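Local coordinates for protein alpha-ketoglutarate-dependent non-heme iron oxygenase EasH (Aspergillus japonicus, PDB 5M0T) that probably uses iron(II) and 2-oxoglutarate to oxidise an ergot-alkaloid intermediate during cycloclavine biosynthesis, at residues L80-K85 with R245-T250; V259-V264 with T281-K286. One frame throughout, in Å; residues are numbered along the deposited sequence.

Contact 1 of 2, residues L80-K85 with R245-T250; sequences LPLFSK and RELVET
P81 and L82 meet L247 at a small junction between a turn and a short helix. Residues 80-82 curl like a helix without its bonding pattern, and F83 N closes the turn by bonding to L80 O, while the other segment begins in the short helix 245-248. The closest alpha carbons, those of L82 and L247, are 7.9 Å apart, and no hydrogen bond joins the two segments. L247 spans the distance: CG is anti to the backbone N (chi1 -165°), and this carries CD2 out to P81 O at 3.7 Å. The same methyl lies 4.0 Å from L82 CA. L82 starts out pointing away from the helix, but at chi1 -129°, well off a staggered position, its CD2 swings back to 4.2 Å from L247 CD2, and the two leucine side chains cross at about a right angle. L247 CD2 thus carries the contact. P81 O also accepts a hydrogen bond from R88 of helix 85-91, against which L247 packs, and Y274 of the second subunit packs on L82 and F83. The junction therefore lies where helix 245-248 meets the connection between strand 75-77 and helix 85-91.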
ATOM      1  N   LEU A  80       2.713   8.526 -15.604  1.00 59.46           N
ATOM      2  CA  LEU A  80       3.028   9.821 -16.217  1.00 59.25           C
ATOM      3  C   LEU A  80       4.234  10.556 -15.607  1.00 57.45           C
ATOM      4  O   LEU A  80       4.724  11.499 -16.217  1.00 56.42           O
ATOM      5  CB  LEU A  80       1.814  10.753 -16.171  1.00 59.55           C
ATOM      6  CG  LEU A  80       0.534  10.303 -16.883  1.00 62.94           C
ATOM      7  CD1 LEU A  80      -0.612  11.273 -16.627  1.00 61.31           C
ATOM      8  CD2 LEU A  80       0.775  10.163 -18.373  1.00 67.82           C
ATOM      9  N   PRO A  81       4.716  10.146 -14.419  1.00 54.70           N
ATOM     10  CA  PRO A  81       6.050  10.626 -14.045  1.00 57.03           C
ATOM     11  C   PRO A  81       7.151  10.249 -15.044  1.00 63.01           C
ATOM     12  O   PRO A  81       8.147  10.981 -15.176  1.00 65.39           O
ATOM     13  CB  PRO A  81       6.293   9.944 -12.703  1.00 54.74           C
ATOM     14  CG  PRO A  81       4.942   9.842 -12.104  1.00 52.65           C
ATOM     15  CD  PRO A  81       4.032   9.530 -13.264  1.00 52.78           C
ATOM     16  N   LEU A  82       6.970   9.133 -15.747  1.00 65.77           N
ATOM     17  CA  LEU A  82       7.955   8.664 -16.729  1.00 69.33           C
ATOM     18  C   LEU A  82       7.964   9.498 -18.013  1.00 68.30           C
ATOM     19  O   LEU A  82       8.976   9.542 -18.701  1.00 72.48           O
ATOM     20  CB  LEU A  82       7.703   7.186 -17.081  1.00 73.09           C
ATOM     21  CG  LEU A  82       8.937   6.280 -16.977  1.00 81.59           C
ATOM     22  CD1 LEU A  82       8.492   4.848 -17.243  1.00 86.22           C
ATOM     23  CD2 LEU A  82      10.087   6.689 -17.903  1.00 87.68           C
ATOM     24  N   PHE A  83       6.850  10.170 -18.317  1.00 66.98           N
ATOM     25  CA  PHE A  83       6.640  10.834 -19.611  1.00 68.96           C
ATOM     26  C   PHE A  83       6.529  12.364 -19.570  1.00 66.37           C
ATOM     27  O   PHE A  83       6.611  12.997 -20.623  1.00 66.53           O
ATOM     28  CB  PHE A  83       5.398  10.254 -20.287  1.00 68.57           C
ATOM     29  CG  PHE A  83       5.404   8.746 -20.375  1.00 72.84           C
ATOM     30  CD1 PHE A  83       6.250   8.087 -21.262  1.00 74.42           C
ATOM     31  CD2 PHE A  83       4.569   7.975 -19.563  1.00 77.69           C
ATOM     32  CE1 PHE A  83       6.269   6.702 -21.353  1.00 75.75           C
ATOM     33  CE2 PHE A  83       4.586   6.582 -19.646  1.00 77.75           C
ATOM     34  CZ  PHE A  83       5.430   5.947 -20.550  1.00 77.65           C
ATOM     35  N   SER A  84       6.377  12.962 -18.381  1.00 61.51           N
ATOM     36  CA  SER A  84       6.074  14.397 -18.258  1.00 59.94           C
ATOM     37  C   SER A  84       6.864  15.119 -17.158  1.00 59.46           C
ATOM     38  O   SER A  84       6.670  14.871 -15.964  1.00 55.73           O
ATOM     39  CB  SER A  84       4.582  14.595 -18.008  1.00 56.95           C
ATOM     40  OG  SER A  84       4.258  15.970 -17.956  1.00 57.78           O
ATOM     41  N   LYS A  85       7.739  16.026 -17.584  1.00 62.69           N
ATOM     42  CA  LYS A  85       8.487  16.910 -16.696  1.00 64.14           C
ATOM     43  C   LYS A  85       7.546  17.826 -15.927  1.00 62.56           C
ATOM     44  O   LYS A  85       7.738  18.051 -14.725  1.00 65.92           O
ATOM     45  CB  LYS A  85       9.508  17.740 -17.496  1.00 68.74           C
ATOM     46  CG  LYS A  85      10.560  18.465 -16.655  1.00 71.06           C
ATOM     47  CD  LYS A  85      11.606  19.113 -17.550  1.00 74.87           C
ATOM     48  CE  LYS A  85      12.440  20.137 -16.794  1.00 77.81           C
ATOM     49  NZ  LYS A  85      12.960  19.615 -15.500  1.00 76.11           N
ATOM     50  N   ARG A 245      16.070   5.391 -11.166  1.00 65.21           N
ATOM     51  CA  ARG A 245      16.634   6.259 -10.136  1.00 66.24           C
ATOM     52  C   ARG A 245      17.094   7.615 -10.694  1.00 66.87           C
ATOM     53  O   ARG A 245      16.782   8.654 -10.109  1.00 65.22           O
ATOM     54  CB  ARG A 245      17.786   5.547  -9.430  1.00 69.64           C
ATOM     55  CG  ARG A 245      18.414   6.372  -8.327  1.00 70.76           C
ATOM     56  CD  ARG A 245      18.975   5.514  -7.225  1.00 70.73           C
ATOM     57  NE  ARG A 245      19.665   6.360  -6.267  1.00 71.06           N
ATOM     58  CZ  ARG A 245      20.177   5.953  -5.112  1.00 71.88           C
ATOM     59  NH1 ARG A 245      20.081   4.686  -4.714  1.00 71.90           N
ATOM     60  NH2 ARG A 245      20.785   6.840  -4.341  1.00 74.40           N
ATOM     61  N   GLU A 246      17.802   7.591 -11.827  1.00 68.56           N
ATOM     62  CA  GLU A 246      18.283   8.811 -12.507  1.00 71.57           C
ATOM     63  C   GLU A 246      17.188   9.875 -12.685  1.00 68.70           C
ATOM     64  O   GLU A 246      17.421  11.056 -12.435  1.00 67.01           O
ATOM     65  CB  GLU A 246      18.948   8.437 -13.851  1.00 78.66           C
ATOM     66  CG  GLU A 246      19.052   9.507 -14.950  1.00 83.70           C
ATOM     67  CD  GLU A 246      18.024   9.332 -16.082  1.00 86.32           C
ATOM     68  OE1 GLU A 246      18.410   9.498 -17.260  1.00 92.49           O
ATOM     69  OE2 GLU A 246      16.838   9.020 -15.817  1.00 80.32           O
ATOM     70  N   LEU A 247      15.995   9.448 -13.091  1.00 66.47           N
ATOM     71  CA  LEU A 247      14.855  10.366 -13.282  1.00 63.46           C
ATOM     72  C   LEU A 247      14.290  10.881 -11.941  1.00 58.68           C
ATOM     73  O   LEU A 247      13.992  12.063 -11.803  1.00 55.43           O
ATOM     74  CB  LEU A 247      13.755   9.681 -14.101  1.00 61.46           C
ATOM     75  CG  LEU A 247      12.645  10.536 -14.706  1.00 61.94           C
ATOM     76  CD1 LEU A 247      13.206  11.541 -15.710  1.00 65.07           C
ATOM     77  CD2 LEU A 247      11.563   9.659 -15.363  1.00 60.96           C
ATOM     78  N   VAL A 248      14.162   9.988 -10.966  1.00 56.43           N
ATOM     79  CA  VAL A 248      13.665  10.355  -9.642  1.00 56.75           C
ATOM     80  C   VAL A 248      14.534  11.442  -8.997  1.00 56.34           C
ATOM     81  O   VAL A 248      14.014  12.370  -8.381  1.00 53.86           O
ATOM     82  CB  VAL A 248      13.525   9.110  -8.726  1.00 57.64           C
ATOM     83  CG1 VAL A 248      13.231   9.498  -7.279  1.00 58.96           C
ATOM     84  CG2 VAL A 248      12.428   8.188  -9.248  1.00 57.42           C
ATOM     85  N   GLU A 249      15.846  11.344  -9.188  1.00 58.46           N
ATOM     86  CA  GLU A 249      16.797  12.308  -8.613  1.00 60.55           C
ATOM     87  C   GLU A 249      16.752  13.720  -9.219  1.00 60.76           C
ATOM     88  O   GLU A 249      17.398  14.627  -8.675  1.00 61.35           O
ATOM     89  CB  GLU A 249      18.226  11.743  -8.635  1.00 63.16           C
ATOM     90  CG  GLU A 249      18.370  10.524  -7.735  1.00 64.08           C
ATOM     91  CD  GLU A 249      19.786  10.009  -7.612  1.00 69.73           C
ATOM     92  OE1 GLU A 249      20.548  10.031  -8.605  1.00 75.85           O
ATOM     93  OE2 GLU A 249      20.148   9.589  -6.491  1.00 71.15           O
ATOM     94  N   THR A 250      15.993  13.913 -10.304  1.00 59.61           N
ATOM     95  CA  THR A 250      15.698  15.253 -10.838  1.00 60.13           C
ATOM     96  C   THR A 250      14.561  15.997 -10.111  1.00 57.96           C
ATOM     97  O   THR A 250      14.375  17.192 -10.330  1.00 58.47           O
ATOM     98  CB  THR A 250      15.304  15.203 -12.330  1.00 60.48           C
ATOM     99  OG1 THR A 250      14.125  14.415 -12.491  1.00 58.03           O
ATOM    100  CG2 THR A 250      16.428  14.616 -13.171  1.00 63.36           C
TER

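Contact 2 of 2, residues V259-V264 with T281-K286; sequences VGWRTV and TGIDLK
L285 reaches across to W261 and R262 and makes most of this contact. Its CB points toward the 259-264 segment, and CG follows anti to the backbone N (chi1 -173°), which extends the isobutyl group toward the other segment, where it branches. CD1 approaches the indole obliquely, 4.1 Å from W261 CE3. CD2 takes the other direction: it lies 3.5 Å from W261 O and also sits over one face of the R262 guanidinium, with R262 NE 4.2 Å away. One leucine thus packs on an indole, a backbone carbonyl and a flat cationic group, without any hydrogen bond between the segments.

I283 adds a second apolar touch. Its CG1 stands between the backbone N and the carbonyl carbon (chi1 71°), and the extended chain beyond it delivers CD1 to the edge of the indole, close to the ring plane and 4.0 Å from both W261 CE3 and W261 CZ3. The polar ends of the partners are held from outside the two segments. W261 NE1 bonds to S240 O, which ties down the far side of the ring, and R262 NH2 bonds to Q256 OE1 of helix 253-258. In the second subunit, V241 packs on W261 and A242 on I283.

The turn of the backbone at D284 is consistent with both aliphatic residues reaching the indole. Helix 279-282 ends in a Schellman motif, with D284 at positive phi (66°), and L285 directly follows it. L285 also packs back on A280 in the last turn, the hydrophobic contact characteristic of Schellman helix C-caps; here the same leucine joins the helix end to the loop after helix 253-258.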
ATOM      1  N   VAL A 259       5.712   9.999  -5.674  1.00 38.36           N
ATOM      2  CA  VAL A 259       5.903   8.923  -6.635  1.00 39.11           C
ATOM      3  C   VAL A 259       6.536   7.646  -6.053  1.00 40.15           C
ATOM      4  O   VAL A 259       7.006   6.798  -6.806  1.00 41.70           O
ATOM      5  CB  VAL A 259       6.676   9.416  -7.888  1.00 40.63           C
ATOM      6  CG1 VAL A 259       5.982  10.628  -8.507  1.00 40.62           C
ATOM      7  CG2 VAL A 259       8.135   9.730  -7.591  1.00 42.35           C
ATOM      8  N   GLY A 260       6.571   7.509  -4.730  1.00 39.40           N
ATOM      9  CA  GLY A 260       6.917   6.242  -4.087  1.00 39.56           C
ATOM     10  C   GLY A 260       8.393   5.955  -3.895  1.00 42.05           C
ATOM     11  O   GLY A 260       8.788   4.790  -3.853  1.00 44.64           O
ATOM     12  N   TRP A 261       9.219   6.994  -3.758  1.00 43.60           N
ATOM     13  CA  TRP A 261      10.646   6.818  -3.457  1.00 44.22           C
ATOM     14  C   TRP A 261      11.106   7.393  -2.096  1.00 45.07           C
ATOM     15  O   TRP A 261      12.318   7.452  -1.831  1.00 46.92           O
ATOM     16  CB  TRP A 261      11.482   7.386  -4.602  1.00 45.98           C
ATOM     17  CG  TRP A 261      11.617   6.436  -5.738  1.00 46.56           C
ATOM     18  CD1 TRP A 261      10.674   6.138  -6.672  1.00 45.33           C
ATOM     19  CD2 TRP A 261      12.759   5.646  -6.052  1.00 47.73           C
ATOM     20  NE1 TRP A 261      11.160   5.219  -7.555  1.00 46.97           N
ATOM     21  CE2 TRP A 261      12.437   4.890  -7.203  1.00 47.41           C
ATOM     22  CE3 TRP A 261      14.025   5.503  -5.477  1.00 48.82           C
ATOM     23  CZ2 TRP A 261      13.329   4.000  -7.795  1.00 49.14           C
ATOM     24  CZ3 TRP A 261      14.927   4.611  -6.074  1.00 51.09           C
ATOM     25  CH2 TRP A 261      14.566   3.868  -7.224  1.00 51.34           C
ATOM     26  N   ARG A 262      10.172   7.781  -1.226  1.00 42.60           N
ATOM     27  CA  ARG A 262      10.524   8.158   0.148  1.00 42.79           C
ATOM     28  C   ARG A 262       9.585   7.529   1.156  1.00 42.09           C
ATOM     29  O   ARG A 262       8.503   7.043   0.820  1.00 40.95           O
ATOM     30  CB  ARG A 262      10.530   9.686   0.334  1.00 42.87           C
ATOM     31  CG  ARG A 262      11.812  10.359  -0.111  1.00 45.03           C
ATOM     32  CD  ARG A 262      11.658  11.854  -0.328  1.00 45.20           C
ATOM     33  NE  ARG A 262      12.847  12.422  -0.956  1.00 46.73           N
ATOM     34  CZ  ARG A 262      13.970  12.766  -0.321  1.00 48.50           C
ATOM     35  NH1 ARG A 262      14.126  12.609   0.996  1.00 48.84           N
ATOM     36  NH2 ARG A 262      14.966  13.264  -1.025  1.00 50.10           N
ATOM     37  N   THR A 263      10.029   7.566   2.409  1.00 42.10           N
ATOM     38  CA  THR A 263       9.282   7.035   3.524  1.00 39.81           C
ATOM     39  C   THR A 263       8.084   7.937   3.795  1.00 39.16           C
ATOM     40  O   THR A 263       8.170   9.157   3.683  1.00 38.73           O
ATOM     41  CB  THR A 263      10.204   6.898   4.745  1.00 40.51           C
ATOM     42  OG1 THR A 263      11.171   5.871   4.479  1.00 40.60           O
ATOM     43  CG2 THR A 263       9.435   6.593   6.048  1.00 39.71           C
ATOM     44  N   VAL A 264       6.960   7.304   4.129  1.00 39.50           N
ATOM     45  CA  VAL A 264       5.688   7.981   4.390  1.00 39.01           C
ATOM     46  C   VAL A 264       5.234   7.558   5.778  1.00 39.10           C
ATOM     47  O   VAL A 264       5.521   6.449   6.205  1.00 40.44           O
ATOM     48  CB  VAL A 264       4.608   7.664   3.330  1.00 38.63           C
ATOM     49  CG1 VAL A 264       4.919   8.359   2.022  1.00 38.37           C
ATOM     50  CG2 VAL A 264       4.448   6.159   3.098  1.00 39.18           C
ATOM     51  N   THR A 281      17.658   8.289   3.094  1.00 51.17           N
ATOM     52  CA  THR A 281      18.950   8.222   3.784  1.00 53.40           C
ATOM     53  C   THR A 281      19.647   6.901   3.485  1.00 54.16           C
ATOM     54  O   THR A 281      20.846   6.880   3.187  1.00 56.29           O
ATOM     55  CB  THR A 281      18.800   8.323   5.331  1.00 53.33           C
ATOM     56  OG1 THR A 281      17.964   9.432   5.677  1.00 52.89           O
ATOM     57  CG2 THR A 281      20.144   8.488   6.017  1.00 55.28           C
ATOM     58  N   GLY A 282      18.896   5.806   3.580  1.00 52.46           N
ATOM     59  CA  GLY A 282      19.451   4.466   3.469  1.00 53.52           C
ATOM     60  C   GLY A 282      20.024   4.136   2.112  1.00 55.61           C
ATOM     61  O   GLY A 282      21.038   3.453   2.024  1.00 58.15           O
ATOM     62  N   ILE A 283      19.372   4.627   1.058  1.00 55.58           N
ATOM     63  CA  ILE A 283      19.820   4.417  -0.329  1.00 57.84           C
ATOM     64  C   ILE A 283      20.637   5.589  -0.894  1.00 61.40           C
ATOM     65  O   ILE A 283      21.049   5.527  -2.045  1.00 63.61           O
ATOM     66  CB  ILE A 283      18.647   4.069  -1.288  1.00 55.47           C
ATOM     67  CG1 ILE A 283      17.720   5.273  -1.542  1.00 53.73           C
ATOM     68  CG2 ILE A 283      17.863   2.882  -0.744  1.00 54.96           C
ATOM     69  CD1 ILE A 283      16.512   4.969  -2.406  1.00 52.09           C
ATOM     70  N   ASP A 284      20.851   6.638  -0.089  1.00 61.61           N
ATOM     71  CA  ASP A 284      21.662   7.822  -0.448  1.00 61.77           C
ATOM     72  C   ASP A 284      21.015   8.637  -1.573  1.00 61.65           C
ATOM     73  O   ASP A 284      21.704   9.146  -2.453  1.00 63.51           O
ATOM     74  CB  ASP A 284      23.109   7.418  -0.794  1.00 64.22           C
ATOM     75  N   LEU A 285      19.687   8.775  -1.518  1.00 60.12           N
ATOM     76  CA  LEU A 285      18.902   9.358  -2.611  1.00 58.09           C
ATOM     77  C   LEU A 285      19.151  10.858  -2.766  1.00 59.43           C
ATOM     78  O   LEU A 285      19.010  11.615  -1.813  1.00 60.67           O
ATOM     79  CB  LEU A 285      17.410   9.111  -2.385  1.00 55.74           C
ATOM     80  CG  LEU A 285      16.438   9.511  -3.507  1.00 54.92           C
ATOM     81  CD1 LEU A 285      16.620   8.629  -4.731  1.00 54.95           C
ATOM     82  CD2 LEU A 285      14.995   9.456  -3.017  1.00 52.99           C
ATOM     83  N   LYS A 286      19.511  11.274  -3.979  1.00 61.74           N
ATOM     84  CA  LYS A 286      19.757  12.681  -4.294  1.00 61.51           C
ATOM     85  C   LYS A 286      18.456  13.314  -4.783  1.00 58.09           C
ATOM     86  O   LYS A 286      17.498  12.606  -5.067  1.00 55.96           O
ATOM     87  CB  LYS A 286      20.854  12.799  -5.341  1.00 65.35           C
ATOM     88  CG  LYS A 286      22.183  12.208  -4.891  1.00 68.51           C
ATOM     89  CD  LYS A 286      23.273  12.471  -5.915  1.00 72.71           C
ATOM     90  CE  LYS A 286      24.662  12.229  -5.332  1.00 74.98           C
ATOM     91  NZ  LYS A 286      25.763  12.696  -6.222  1.00 78.27           N
TER

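How the contacts relate
Both contacts are partly buried, touch the second subunit and neighbour each other, with centres about 14 Å apart. Contact 1 is the smaller, burying 90 Å² against 200 Å² in contact 2, and joins segments about 160 residues apart; contact 2 ties together segments 17 residues apart. Both set a leucine methyl against a backbone carbonyl; contact 1 adds another leucine methyl, contact 2 an indole and a guanidinium. Side chains of the two contacts also touch: P81 packs on V259, and V248 on W261. Neither contact has a hydrogen bond across its own segments, but two probable ones join the contacts, R245 NH2 to I283 O (2.7 Å) and K286 N to E249 OE2, linking helix 245-248 to the chain leaving helix 279-282.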